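Local coordinates for protein transcriptional regulator PA3341 (PDB 2FBH) that probably binds DNA as a dimeric transcription factor of the MarR family and also binds zinc, at residues Leu41-Leu46 / Ile96-Lys101; Leu33-Ala38 / Gln79-Arg84; Pro53-Leu58 / Arg71-Leu76; Arg20-Glu25 / Ala114-Asp119. All coordinates share one frame; numbering follows the deposited sequence. Where two conformers were deposited one is given.

Interaction 1: Leu41-Leu46 / Ile96-Lys101; sequences LVLLHL and IVLTPK
L46 of helix 39-48 meets I96 and L98 of strand 95-98. Its CB lies against CG of L98, 3.9 Å away, and about as near to CD2 of that leucine. Beyond CG the two methyls part. CD1 reaches CG2 of I96 at 3.9 Å and also touches CD2 of L98. CD2 goes to the backbone of the strand and rests 3.7 Å from the carbonyl O of I96. This last approach is plain van der Waals packing. L46 thus sits between the two strand residues whose side chains point at the helix, and V97 between them points away.

L98 answers with both of its methyls. CD1 lies over the end of the L46 backbone, near C and O. CD2 also touches CD2 of L43, at 3.8 Å, one turn back along the helix. The CB of L43 does not aim at the strand. With CG placed beside the backbone N (chi1 -74°), its methyl end swings across to L98.

The short helix and strand axes run nearly perpendicular, at 85°, and stay 9.3 Å apart at their closest. Leucine and isoleucine side chains fill that distance. V82 of the neighbouring strand also touches L46 and I96, and L105 and I106 of helix 102-120 cover L43. H45 of the same helix turn faces elsewhere and binds zinc together with H49. The arrangement is the packing of a two-stranded beta wing onto the helical core, as in the winged helix-turn-helix domain of MarR proteins.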
loop_
_atom_site.group_PDB
_atom_site.type_symbol
_atom_site.label_atom_id
_atom_site.label_comp_id
_atom_site.label_asym_id
_atom_site.label_seq_id
_atom_site.Cartn_x
_atom_site.Cartn_y
_atom_site.Cartn_z
ATOM N N LEU A 41 4.556 5.623 -10.917
ATOM C CA LEU A 41 4.221 6.311 -9.653
ATOM C C LEU A 41 5.319 7.307 -9.205
ATOM O O LEU A 41 5.040 8.316 -8.594
ATOM C CB LEU A 41 3.954 5.266 -8.581
ATOM C CG LEU A 41 3.030 5.534 -7.391
ATOM C CD1 LEU A 41 3.844 5.937 -6.192
ATOM C CD2 LEU A 41 1.955 6.588 -7.696
ATOM N N VAL A 42 6.566 6.999 -9.553
ATOM C CA VAL A 42 7.661 7.950 -9.490
ATOM C C VAL A 42 7.414 9.134 -10.446
ATOM O O VAL A 42 7.479 10.264 -10.000
ATOM C CB VAL A 42 9.034 7.223 -9.740
ATOM C CG1 VAL A 42 10.168 8.236 -9.842
ATOM C CG2 VAL A 42 9.323 6.194 -8.571
ATOM N N LEU A 43 7.108 8.870 -11.747
ATOM C CA LEU A 43 6.754 9.876 -12.735
ATOM C C LEU A 43 5.598 10.719 -12.257
ATOM O O LEU A 43 5.619 11.937 -12.337
ATOM C CB LEU A 43 6.329 9.202 -14.032
ATOM C CG LEU A 43 7.495 8.606 -14.821
ATOM C CD1 LEU A 43 6.964 8.128 -16.178
ATOM C CD2 LEU A 43 8.685 9.691 -15.075
ATOM N N LEU A 44 4.588 10.046 -11.701
ATOM C CA LEU A 44 3.392 10.801 -11.316
ATOM C C LEU A 44 3.785 11.772 -10.217
ATOM O O LEU A 44 3.414 12.938 -10.282
ATOM C CB LEU A 44 2.333 9.852 -10.817
ATOM C CG LEU A 44 0.958 10.073 -11.341
ATOM C CD1 LEU A 44 0.009 9.421 -10.356
ATOM C CD2 LEU A 44 0.656 11.550 -11.650
ATOM N N HIS A 45 4.576 11.319 -9.241
ATOM C CA HIS A 45 4.973 12.181 -8.152
ATOM C C HIS A 45 5.912 13.317 -8.582
ATOM O O HIS A 45 5.818 14.449 -8.087
ATOM C CB HIS A 45 5.543 11.346 -7.036
ATOM C CG HIS A 45 4.484 10.584 -6.272
ATOM N ND1 HIS A 45 4.281 10.746 -4.913
ATOM C CD2 HIS A 45 3.538 9.702 -6.686
ATOM C CE1 HIS A 45 3.297 9.947 -4.514
ATOM N NE2 HIS A 45 2.829 9.305 -5.572
ATOM N N LEU A 46 6.783 13.038 -9.552
ATOM C CA LEU A 46 7.596 14.096 -10.124
ATOM C C LEU A 46 6.744 15.132 -10.813
ATOM O O LEU A 46 7.042 16.329 -10.772
ATOM C CB LEU A 46 8.608 13.494 -11.135
ATOM C CG LEU A 46 9.763 12.827 -10.438
ATOM C CD1 LEU A 46 10.596 12.076 -11.549
ATOM C CD2 LEU A 46 10.656 13.813 -9.721
ATOM N N ILE A 96 16.081 15.042 -8.860
ATOM C CA ILE A 96 15.541 14.250 -9.957
ATOM C C ILE A 96 14.647 15.167 -10.733
ATOM O O ILE A 96 13.778 15.803 -10.185
ATOM C CB ILE A 96 14.857 12.973 -9.451
ATOM C CG1 ILE A 96 15.899 12.143 -8.691
ATOM C CG2 ILE A 96 14.351 12.189 -10.665
ATOM C CD1 ILE A 96 15.549 11.904 -7.350
ATOM N N VAL A 97 14.896 15.298 -12.014
ATOM C CA VAL A 97 14.163 16.218 -12.831
ATOM C C VAL A 97 13.569 15.437 -14.015
ATOM O O VAL A 97 14.232 14.569 -14.602
ATOM C CB VAL A 97 15.111 17.344 -13.374
ATOM C CG1 VAL A 97 14.328 18.335 -14.215
ATOM C CG2 VAL A 97 15.838 18.044 -12.205
ATOM N N LEU A 98 12.354 15.788 -14.415
ATOM C CA LEU A 98 11.801 15.264 -15.655
ATOM C C LEU A 98 12.429 15.905 -16.868
ATOM O O LEU A 98 12.800 17.092 -16.841
ATOM C CB LEU A 98 10.288 15.558 -15.739
ATOM C CG LEU A 98 9.452 14.919 -14.637
ATOM C CD1 LEU A 98 8.033 15.574 -14.563
ATOM C CD2 LEU A 98 9.296 13.455 -15.013
ATOM N N THR A 99 12.418 15.161 -17.956
ATOM C CA THR A 99 12.829 15.680 -19.250
ATOM C C THR A 99 11.628 16.103 -20.100
ATOM O O THR A 99 10.503 15.617 -19.903
ATOM C CB THR A 99 13.568 14.587 -20.067
ATOM O OG1 THR A 99 12.663 13.507 -20.313
ATOM C CG2 THR A 99 14.817 14.037 -19.342
ATOM N N PRO A 100 11.863 16.990 -21.080
ATOM C CA PRO A 100 10.878 17.330 -22.106
ATOM C C PRO A 100 10.279 16.074 -22.768
ATOM O O PRO A 100 9.070 16.025 -22.968
ATOM C CB PRO A 100 11.711 18.156 -23.091
ATOM C CG PRO A 100 12.542 18.945 -22.169
ATOM C CD PRO A 100 13.076 17.826 -21.234
ATOM N N LYS A 101 11.103 15.055 -23.019
ATOM C CA LYS A 101 10.609 13.780 -23.534
ATOM C C LYS A 101 9.501 13.243 -22.691
ATOM O O LYS A 101 8.602 12.590 -23.219
ATOM C CB LYS A 101 11.684 12.689 -23.596
ATOM C CG LYS A 101 11.132 11.378 -24.223
ATOM C CD LYS A 101 12.182 10.259 -24.408
ATOM C CE LYS A 101 11.436 8.914 -24.681
ATOM N NZ LYS A 101 12.250 7.644 -24.628
#

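Interaction 2: Leu33-Ala38 / Gln79-Arg84; sequences LGLSQA and QGLVRR
This is a small, mainly apolar contact between two connecting segments of the MarR-type winged helix-turn-helix domain. Segment 33-38 is the loop between helix 11-29 and helix 39-48. Segment 79-84 leaves the end of helix 66-78 and enters the first strand of the wing. The two backbones stay well apart. The closest pair of CA atoms, those of L35 and Q79, is separated by 10.0 Å. The gap is bridged mainly by side chains, with the backbone of G34 alongside the end of Q79.

L35 does most of the bridging from the loop. CG stands beside the backbone N (chi1 -69°), and this carries the methyls to the other segment although CB does not point there. W40 and L43 of helix 39-48 and I109 of helix 102-120 also pack on L35. It therefore plugs the loop into the helical core. L81 comes from the other segment, and L76 and L105 cover it in turn. Q79 stretches out beyond its CG and brings its amide end to the loop near G34 and L35, where it makes only loose van der Waals contact.

The chain turns sharply just after Q79. G80 has positive phi (70°) and closes helix 66-78 with a Schellman motif. Its carbonyl O accepts a hydrogen bond from OG1 of T99, and the NZ of K101 bonds to the carbonyl O of Q79. These bonds tie the turn to the end of strand 95-98. Between the segments themselves the apolar touch is light: CD2 of L35 meets CD1 of L81 at 4.2 Å.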
loop_
_atom_site.group_PDB
_atom_site.type_symbol
_atom_site.label_atom_id
_atom_site.label_comp_id
_atom_site.label_asym_id
_atom_site.label_seq_id
_atom_site.Cartn_x
_atom_site.Cartn_y
_atom_site.Cartn_z
ATOM N N LEU A 33 1.868 1.329 -21.050
ATOM C CA LEU A 33 3.010 2.267 -21.126
ATOM C C LEU A 33 4.330 1.566 -20.827
ATOM O O LEU A 33 5.396 2.172 -20.986
ATOM C CB LEU A 33 2.797 3.503 -20.189
ATOM C CG LEU A 33 1.560 4.296 -20.546
ATOM C CD1 LEU A 33 1.341 5.348 -19.478
ATOM C CD2 LEU A 33 1.625 5.002 -21.905
ATOM N N GLY A 34 4.243 0.307 -20.403
ATOM C CA GLY A 34 5.466 -0.516 -20.101
ATOM C C GLY A 34 6.262 0.036 -18.922
ATOM O O GLY A 34 7.484 -0.174 -18.805
ATOM N N LEU A 35 5.594 0.732 -18.004
ATOM C CA LEU A 35 6.325 1.336 -16.881
ATOM C C LEU A 35 6.113 0.487 -15.678
ATOM O O LEU A 35 5.276 0.822 -14.796
ATOM C CB LEU A 35 5.763 2.703 -16.554
ATOM C CG LEU A 35 6.022 3.765 -17.601
ATOM C CD1 LEU A 35 5.076 4.938 -17.430
ATOM C CD2 LEU A 35 7.474 4.174 -17.489
ATOM N N SER A 36 6.898 -0.574 -15.604
ATOM C CA SER A 36 6.692 -1.652 -14.687
ATOM C C SER A 36 7.261 -1.298 -13.343
ATOM O O SER A 36 7.967 -0.284 -13.191
ATOM C CB SER A 36 7.482 -2.859 -15.202
ATOM O OG SER A 36 7.299 -3.089 -16.616
ATOM N N GLN A 37 7.048 -2.197 -12.395
ATOM C CA GLN A 37 7.249 -1.917 -10.976
ATOM C C GLN A 37 6.644 -0.540 -10.691
ATOM O O GLN A 37 5.681 -0.095 -11.401
ATOM C CB GLN A 37 8.710 -2.092 -10.488
ATOM C CG GLN A 37 9.831 -2.048 -11.555
ATOM C CD GLN A 37 9.746 -3.161 -12.611
ATOM O OE1 GLN A 37 9.309 -4.270 -12.339
ATOM N NE2 GLN A 37 10.146 -2.844 -13.823
ATOM N N ALA A 38 7.153 0.140 -9.681
ATOM C CA ALA A 38 6.433 1.348 -9.309
ATOM C C ALA A 38 6.582 2.502 -10.342
ATOM O O ALA A 38 6.071 3.574 -10.123
ATOM C CB ALA A 38 6.824 1.786 -7.881
ATOM N N GLN A 79 15.331 5.295 -20.140
ATOM C CA GLN A 79 14.295 5.622 -21.114
ATOM C C GLN A 79 14.279 7.150 -21.416
ATOM O O GLN A 79 13.432 7.658 -22.186
ATOM C CB GLN A 79 12.904 5.093 -20.628
ATOM C CG GLN A 79 12.751 3.550 -20.259
ATOM C CD GLN A 79 11.441 3.155 -19.408
ATOM O OE1 GLN A 79 11.263 3.526 -18.213
ATOM N NE2 GLN A 79 10.564 2.364 -20.027
ATOM N N GLY A 80 15.244 7.899 -20.854
ATOM C CA GLY A 80 15.338 9.328 -21.129
ATOM C C GLY A 80 14.191 10.151 -20.504
ATOM O O GLY A 80 13.873 11.237 -20.996
ATOM N N LEU A 81 13.586 9.621 -19.446
ATOM C CA LEU A 81 12.418 10.277 -18.800
ATOM C C LEU A 81 12.829 11.160 -17.610
ATOM O O LEU A 81 12.118 12.142 -17.233
ATOM C CB LEU A 81 11.378 9.234 -18.379
ATOM C CG LEU A 81 10.811 8.436 -19.551
ATOM C CD1 LEU A 81 9.910 7.249 -19.030
ATOM C CD2 LEU A 81 10.051 9.293 -20.587
ATOM N N VAL A 82 13.937 10.791 -16.960
ATOM C CA VAL A 82 14.449 11.601 -15.873
ATOM C C VAL A 82 15.948 11.871 -16.023
ATOM O O VAL A 82 16.625 11.131 -16.719
ATOM C CB VAL A 82 14.254 10.963 -14.472
ATOM C CG1 VAL A 82 12.685 10.666 -14.161
ATOM C CG2 VAL A 82 15.006 9.697 -14.300
ATOM N N ARG A 83 16.418 12.925 -15.353
ATOM C CA ARG A 83 17.860 13.198 -15.141
ATOM C C ARG A 83 18.101 13.443 -13.679
ATOM O O ARG A 83 17.163 13.834 -12.927
ATOM C CB ARG A 83 18.316 14.393 -15.974
ATOM C CG ARG A 83 18.179 14.121 -17.459
ATOM C CD ARG A 83 18.708 15.251 -18.240
ATOM N NE ARG A 83 20.182 15.337 -18.176
ATOM C CZ ARG A 83 20.841 16.436 -18.507
ATOM N NH1 ARG A 83 22.176 16.501 -18.429
ATOM N NH2 ARG A 83 20.141 17.483 -18.877
ATOM N N ARG A 84 19.325 13.132 -13.235
ATOM C CA ARG A 84 19.753 13.499 -11.884
ATOM C C ARG A 84 20.764 14.627 -11.982
ATOM O O ARG A 84 21.849 14.428 -12.548
ATOM C CB ARG A 84 20.337 12.285 -11.203
ATOM C CG ARG A 84 19.373 11.132 -11.234
ATOM C CD ARG A 84 20.147 9.961 -10.795
ATOM N NE ARG A 84 19.825 8.804 -11.596
ATOM C CZ ARG A 84 19.528 7.624 -11.085
ATOM N NH1 ARG A 84 19.523 7.483 -9.775
ATOM N NH2 ARG A 84 19.264 6.594 -11.883
#

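Interaction 3: Pro53-Leu58 / Arg71-Leu76; sequences PTQREL and RLLDGL
Q55 and L73 have the nearest CA atoms of the two segments, 9.0 Å apart. Segment 53-58 runs from a loop into the first turn of helix 55-62, and segment 71-76 is the middle of helix 66-78. T54 is the N-cap of the first helix and forms a capping box with E57. OG1 of T54 accepts from N of E57 at 3.1 Å, and N of T54 gives a bond of 2.8 Å to OE1 of E57, reaching it 35° out of the carboxylate plane.

L73 points at this turn and divides its methyls between two residues. CD1 lies against the amide of Q55, 3.6 Å from CD. CD2 meets CD2 of L58 at 4.1 Å. The extended chain of Q55 (chi2 -154°) carries the amide across to L73. I96 of the wing strand packs on all three residues.

The Q55 amide has a polar use as well. Its OE1 accepts a hydrogen bond from NH1 of R84, whose NH2 forms a salt bridge with D74. The two helices belong to the helix-turn-helix, with 66-78 in the place of the recognition helix. Their contact here is van der Waals packing, a methyl on an amide and a methyl on a methyl, while the polar links run through the wing arginine.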
loop_
_atom_site.group_PDB
_atom_site.type_symbol
_atom_site.label_atom_id
_atom_site.label_comp_id
_atom_site.label_asym_id
_atom_site.label_seq_id
_atom_site.Cartn_x
_atom_site.Cartn_y
_atom_site.Cartn_z
ATOM N N PRO A 53 12.772 16.903 -6.438
ATOM C CA PRO A 53 13.128 16.279 -5.169
ATOM C C PRO A 53 14.519 15.677 -5.173
ATOM O O PRO A 53 15.091 15.354 -6.227
ATOM C CB PRO A 53 12.093 15.142 -5.032
ATOM C CG PRO A 53 11.881 14.710 -6.495
ATOM C CD PRO A 53 11.872 16.052 -7.235
ATOM N N THR A 54 15.074 15.483 -3.994
ATOM C CA THR A 54 16.256 14.638 -3.912
ATOM C C THR A 54 15.731 13.197 -3.964
ATOM O O THR A 54 14.538 12.987 -3.867
ATOM C CB THR A 54 16.962 14.813 -2.585
ATOM O OG1 THR A 54 16.096 14.378 -1.509
ATOM C CG2 THR A 54 17.326 16.286 -2.398
ATOM N N GLN A 55 16.635 12.221 -4.043
ATOM C CA GLN A 55 16.256 10.792 -4.022
ATOM C C GLN A 55 15.549 10.429 -2.731
ATOM O O GLN A 55 14.560 9.698 -2.737
ATOM C CB GLN A 55 17.484 9.883 -4.282
ATOM C CG GLN A 55 17.951 10.035 -5.716
ATOM C CD GLN A 55 18.708 8.809 -6.350
ATOM O OE1 GLN A 55 19.261 8.938 -7.462
ATOM N NE2 GLN A 55 18.693 7.640 -5.677
ATOM N N ARG A 56 16.058 10.983 -1.633
ATOM C CA ARG A 56 15.482 10.818 -0.298
ATOM C C ARG A 56 14.036 11.331 -0.195
ATOM O O ARG A 56 13.195 10.701 0.430
ATOM C CB ARG A 56 16.380 11.494 0.748
ATOM C CG ARG A 56 17.860 11.097 0.680
ATOM C CD ARG A 56 18.651 11.543 1.933
ATOM N NE ARG A 56 18.287 10.769 3.121
ATOM C CZ ARG A 56 19.008 9.764 3.618
ATOM N NH1 ARG A 56 18.588 9.114 4.693
ATOM N NH2 ARG A 56 20.151 9.409 3.051
ATOM N N GLU A 57 13.751 12.466 -0.829
ATOM C CA GLU A 57 12.417 13.045 -0.805
ATOM C C GLU A 57 11.430 12.210 -1.635
ATOM O O GLU A 57 10.284 11.947 -1.244
ATOM C CB GLU A 57 12.465 14.515 -1.274
ATOM C CG GLU A 57 13.135 15.482 -0.256
ATOM C CD GLU A 57 13.507 16.853 -0.874
ATOM O OE1 GLU A 57 13.630 16.932 -2.119
ATOM O OE2 GLU A 57 13.684 17.863 -0.112
ATOM N N LEU A 58 11.917 11.742 -2.777
ATOM C CA LEU A 58 11.076 11.000 -3.707
ATOM C C LEU A 58 10.716 9.615 -3.150
ATOM O O LEU A 58 9.605 9.139 -3.341
ATOM C CB LEU A 58 11.830 10.872 -5.037
ATOM C CG LEU A 58 11.082 10.415 -6.277
ATOM C CD1 LEU A 58 9.721 11.139 -6.550
ATOM C CD2 LEU A 58 12.065 10.601 -7.487
ATOM N N ARG A 71 16.976 1.709 -8.372
ATOM C CA ARG A 71 16.641 0.817 -9.508
ATOM C C ARG A 71 15.541 1.344 -10.394
ATOM O O ARG A 71 15.683 1.288 -11.611
ATOM C CB ARG A 71 16.250 -0.576 -9.033
ATOM C CG ARG A 71 17.298 -1.255 -8.188
ATOM C CD ARG A 71 18.316 -1.979 -9.038
ATOM N NE ARG A 71 19.221 -2.824 -8.256
ATOM C CZ ARG A 71 19.153 -4.153 -8.145
ATOM N NH1 ARG A 71 18.162 -4.856 -8.742
ATOM N NH2 ARG A 71 20.090 -4.783 -7.437
ATOM N N LEU A 72 14.412 1.797 -9.797
ATOM C CA LEU A 72 13.330 2.438 -10.514
ATOM C C LEU A 72 13.836 3.600 -11.319
ATOM O O LEU A 72 13.513 3.699 -12.493
ATOM C CB LEU A 72 12.223 2.932 -9.532
ATOM C CG LEU A 72 11.607 1.791 -8.753
ATOM C CD1 LEU A 72 10.569 2.394 -7.785
ATOM C CD2 LEU A 72 10.971 0.721 -9.709
ATOM N N LEU A 73 14.690 4.421 -10.686
ATOM C CA LEU A 73 15.202 5.610 -11.362
ATOM C C LEU A 73 16.112 5.180 -12.552
ATOM O O LEU A 73 16.067 5.838 -13.578
ATOM C CB LEU A 73 15.959 6.522 -10.397
ATOM C CG LEU A 73 15.055 7.309 -9.424
ATOM C CD1 LEU A 73 15.915 7.951 -8.394
ATOM C CD2 LEU A 73 14.196 8.375 -10.172
ATOM N N ASP A 74 16.933 4.131 -12.376
ATOM C CA ASP A 74 17.819 3.659 -13.498
ATOM C C ASP A 74 16.945 3.330 -14.721
ATOM O O ASP A 74 17.245 3.689 -15.859
ATOM C CB ASP A 74 18.553 2.351 -13.168
ATOM C CG ASP A 74 19.719 2.525 -12.166
ATOM O OD1 ASP A 74 20.190 3.660 -11.972
ATOM O OD2 ASP A 74 20.094 1.486 -11.550
ATOM N N GLY A 75 15.833 2.650 -14.461
ATOM C CA GLY A 75 14.868 2.365 -15.492
ATOM C C GLY A 75 14.343 3.594 -16.197
ATOM O O GLY A 75 14.377 3.658 -17.410
ATOM N N LEU A 76 13.896 4.595 -15.447
ATOM C CA LEU A 76 13.312 5.742 -16.049
ATOM C C LEU A 76 14.414 6.563 -16.800
ATOM O O LEU A 76 14.168 7.127 -17.814
ATOM C CB LEU A 76 12.765 6.620 -14.914
ATOM C CG LEU A 76 11.459 6.036 -14.304
ATOM C CD1 LEU A 76 10.985 7.012 -13.216
ATOM C CD2 LEU A 76 10.406 5.905 -15.390
#

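Interaction 4: Arg20-Glu25 / Ala114-Asp119; sequences RAWRAE and ASVRND. With SO4 (sulfate ion), chain E.
V116 packs tightly against W22 where helix 102-120 meets helix 11-29. Its CG1 is 3.5 Å from NE1 of the indole and 3.7 Å from CD1, and it approaches the ring obliquely. CG1 also touches CG of E25 at 4.0 Å. W22 has CG anti to the backbone N (chi1 -173°), which brings the indole to the second helix. Its CZ2 reaches the backbone of R117. The short helix axes cross at 137° and stay 10.6 Å apart.

Direct packing gives out at R23 and R117, which do not touch each other but are joined through a sulfate, probably from the crystallisation liquor. R117 holds it with two nearly straight bonds, from NE to O1 (3.1 Å) and from NH2 to O4 (2.8 Å). R23 gives O2 a bond from NH1 of 2.7 Å, bent to 133°, and a weak one from NH2. R48 and, on the second subunit, G12 N and T13 OG1 also bond to the anion. The sulfate probably offsets the positive charge of R23, R48 and R117.

Past V116, the carboxylate of E25 pairs with R29. D119 pairs with R29 too, and with R146 of the second subunit. Such packing of the first helix against helix 102-120, the first helix after the wing, with the partner chain alongside, belongs to the helical dimerisation region of MarR proteins.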
loop_
_atom_site.group_PDB
_atom_site.type_symbol
_atom_site.label_atom_id
_atom_site.label_comp_id
_atom_site.label_asym_id
_atom_site.label_seq_id
_atom_site.Cartn_x
_atom_site.Cartn_y
_atom_site.Cartn_z
ATOM N N ARG A 20 -4.842 -0.545 -2.110
ATOM C CA ARG A 20 -4.335 -1.563 -3.048
ATOM C C ARG A 20 -5.223 -1.673 -4.260
ATOM O O ARG A 20 -4.690 -1.824 -5.387
ATOM C CB ARG A 20 -4.276 -2.908 -2.374
ATOM C CG ARG A 20 -3.778 -4.076 -3.235
ATOM C CD ARG A 20 -3.613 -5.307 -2.296
ATOM N NE ARG A 20 -3.206 -4.918 -0.925
ATOM C CZ ARG A 20 -2.041 -4.335 -0.589
ATOM N NH1 ARG A 20 -1.104 -4.095 -1.515
ATOM N NH2 ARG A 20 -1.792 -4.013 0.686
ATOM N N ALA A 21 -6.531 -1.650 -4.054
ATOM C CA ALA A 21 -7.478 -1.825 -5.208
ATOM C C ALA A 21 -7.323 -0.622 -6.144
ATOM O O ALA A 21 -7.329 -0.778 -7.377
ATOM C CB ALA A 21 -8.922 -1.937 -4.669
ATOM N N TRP A 22 -7.192 0.590 -5.593
ATOM C CA TRP A 22 -7.111 1.776 -6.434
ATOM C C TRP A 22 -5.772 1.754 -7.210
ATOM O O TRP A 22 -5.731 1.943 -8.441
ATOM C CB TRP A 22 -7.195 3.006 -5.538
ATOM C CG TRP A 22 -7.290 4.302 -6.201
ATOM C CD1 TRP A 22 -6.713 4.699 -7.376
ATOM C CD2 TRP A 22 -7.937 5.426 -5.662
ATOM N NE1 TRP A 22 -6.967 6.047 -7.621
ATOM C CE2 TRP A 22 -7.742 6.502 -6.580
ATOM C CE3 TRP A 22 -8.668 5.634 -4.480
ATOM C CZ2 TRP A 22 -8.289 7.756 -6.398
ATOM C CZ3 TRP A 22 -9.217 6.955 -4.273
ATOM C CH2 TRP A 22 -9.008 7.976 -5.224
ATOM N N ARG A 23 -4.680 1.477 -6.519
ATOM C CA ARG A 23 -3.394 1.363 -7.250
ATOM C C ARG A 23 -3.377 0.210 -8.288
ATOM O O ARG A 23 -2.731 0.340 -9.335
ATOM C CB ARG A 23 -2.260 1.286 -6.247
ATOM C CG ARG A 23 -2.220 2.507 -5.292
ATOM C CD ARG A 23 -2.126 3.824 -6.064
ATOM N NE ARG A 23 -2.866 4.879 -5.416
ATOM C CZ ARG A 23 -2.996 6.102 -5.932
ATOM N NH1 ARG A 23 -3.670 7.009 -5.285
ATOM N NH2 ARG A 23 -2.440 6.424 -7.092
ATOM N N ALA A 24 -4.108 -0.865 -8.040
ATOM C CA ALA A 24 -4.208 -1.982 -9.036
ATOM C C ALA A 24 -4.910 -1.467 -10.258
ATOM O O ALA A 24 -4.550 -1.798 -11.401
ATOM C CB ALA A 24 -4.946 -3.156 -8.490
ATOM N N GLU A 25 -5.978 -0.705 -10.020
ATOM C CA GLU A 25 -6.765 -0.190 -11.150
ATOM C C GLU A 25 -5.941 0.824 -11.991
ATOM O O GLU A 25 -5.946 0.808 -13.213
ATOM C CB GLU A 25 -8.078 0.485 -10.659
ATOM C CG GLU A 25 -8.920 1.041 -11.837
ATOM C CD GLU A 25 -9.461 -0.072 -12.824
ATOM O OE1 GLU A 25 -9.522 -1.287 -12.472
ATOM O OE2 GLU A 25 -9.831 0.330 -13.974
ATOM N N ALA A 114 -6.676 10.839 -13.468
ATOM C CA ALA A 114 -7.949 11.564 -13.327
ATOM C C ALA A 114 -9.146 10.692 -13.663
ATOM O O ALA A 114 -10.159 10.750 -12.951
ATOM C CB ALA A 114 -7.923 12.773 -14.142
ATOM N N SER A 115 -9.035 9.868 -14.694
ATOM C CA SER A 115 -10.132 8.961 -15.032
ATOM C C SER A 115 -10.429 7.969 -13.869
ATOM O O SER A 115 -11.576 7.726 -13.488
ATOM C CB SER A 115 -9.806 8.203 -16.317
ATOM O OG SER A 115 -10.993 7.616 -16.751
ATOM N N VAL A 116 -9.381 7.371 -13.322
ATOM C CA VAL A 116 -9.585 6.393 -12.229
ATOM C C VAL A 116 -10.246 7.148 -11.048
ATOM O O VAL A 116 -11.156 6.636 -10.421
ATOM C CB VAL A 116 -8.253 5.755 -11.817
ATOM C CG1 VAL A 116 -8.468 4.863 -10.597
ATOM C CG2 VAL A 116 -7.702 4.874 -13.044
ATOM N N ARG A 117 -9.750 8.354 -10.760
ATOM C CA ARG A 117 -10.284 9.165 -9.595
ATOM C C ARG A 117 -11.747 9.459 -9.821
ATOM O O ARG A 117 -12.577 9.164 -8.943
ATOM C CB ARG A 117 -9.427 10.467 -9.449
ATOM C CG ARG A 117 -9.746 11.247 -8.179
ATOM C CD ARG A 117 -8.951 12.595 -8.141
ATOM N NE ARG A 117 -7.649 12.404 -8.657
ATOM C CZ ARG A 117 -7.093 12.896 -9.770
ATOM N NH1 ARG A 117 -7.646 13.772 -10.600
ATOM N NH2 ARG A 117 -5.898 12.510 -10.028
ATOM N N ASN A 118 -12.090 9.934 -11.013
ATOM C CA ASN A 118 -13.518 10.111 -11.375
ATOM C C ASN A 118 -14.349 8.841 -11.138
ATOM O O ASN A 118 -15.450 8.849 -10.538
ATOM C CB ASN A 118 -13.576 10.462 -12.860
ATOM C CG ASN A 118 -14.919 10.865 -13.285
ATOM O OD1 ASN A 118 -15.378 11.955 -12.911
ATOM N ND2 ASN A 118 -15.600 9.991 -14.063
ATOM N N ASP A 119 -13.879 7.713 -11.656
ATOM C CA ASP A 119 -14.682 6.545 -11.567
ATOM C C ASP A 119 -14.782 5.977 -10.130
ATOM O O ASP A 119 -15.856 5.515 -9.709
ATOM C CB ASP A 119 -14.048 5.443 -12.440
ATOM C CG ASP A 119 -14.136 5.749 -13.933
ATOM O OD1 ASP A 119 -14.834 6.741 -14.317
ATOM O OD2 ASP A 119 -13.452 5.031 -14.720
HETATM S S SO4 E . -4.707 10.068 -7.236
HETATM O O1 SO4 E . -5.902 10.676 -6.722
HETATM O O2 SO4 E . -4.715 8.603 -7.152
HETATM O O3 SO4 E . -3.653 10.545 -6.361
HETATM O O4 SO4 E . -4.516 10.521 -8.655
#

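In the fold
Interactions 1, 2 and 3 lie together, with centres 8 to 10 Å apart, within one winged helix-turn-helix unit. Interactions 1 and 2 reach neighbouring strands of the same two-stranded sheet, 95-98 and 82-85. Their segments alternate along the chain. Interaction 3 falls between the segments of both and joins helices 55-62 and 66-78. Interaction 4 stands 20 to 23 Å from the other three centres. It pairs the early helix 11-29 with the late helix 102-120, so its segments bracket all the others in sequence. The chain thus places a probable DNA-binding unit between helices that meet the second subunit, consistent with a MarR dimer.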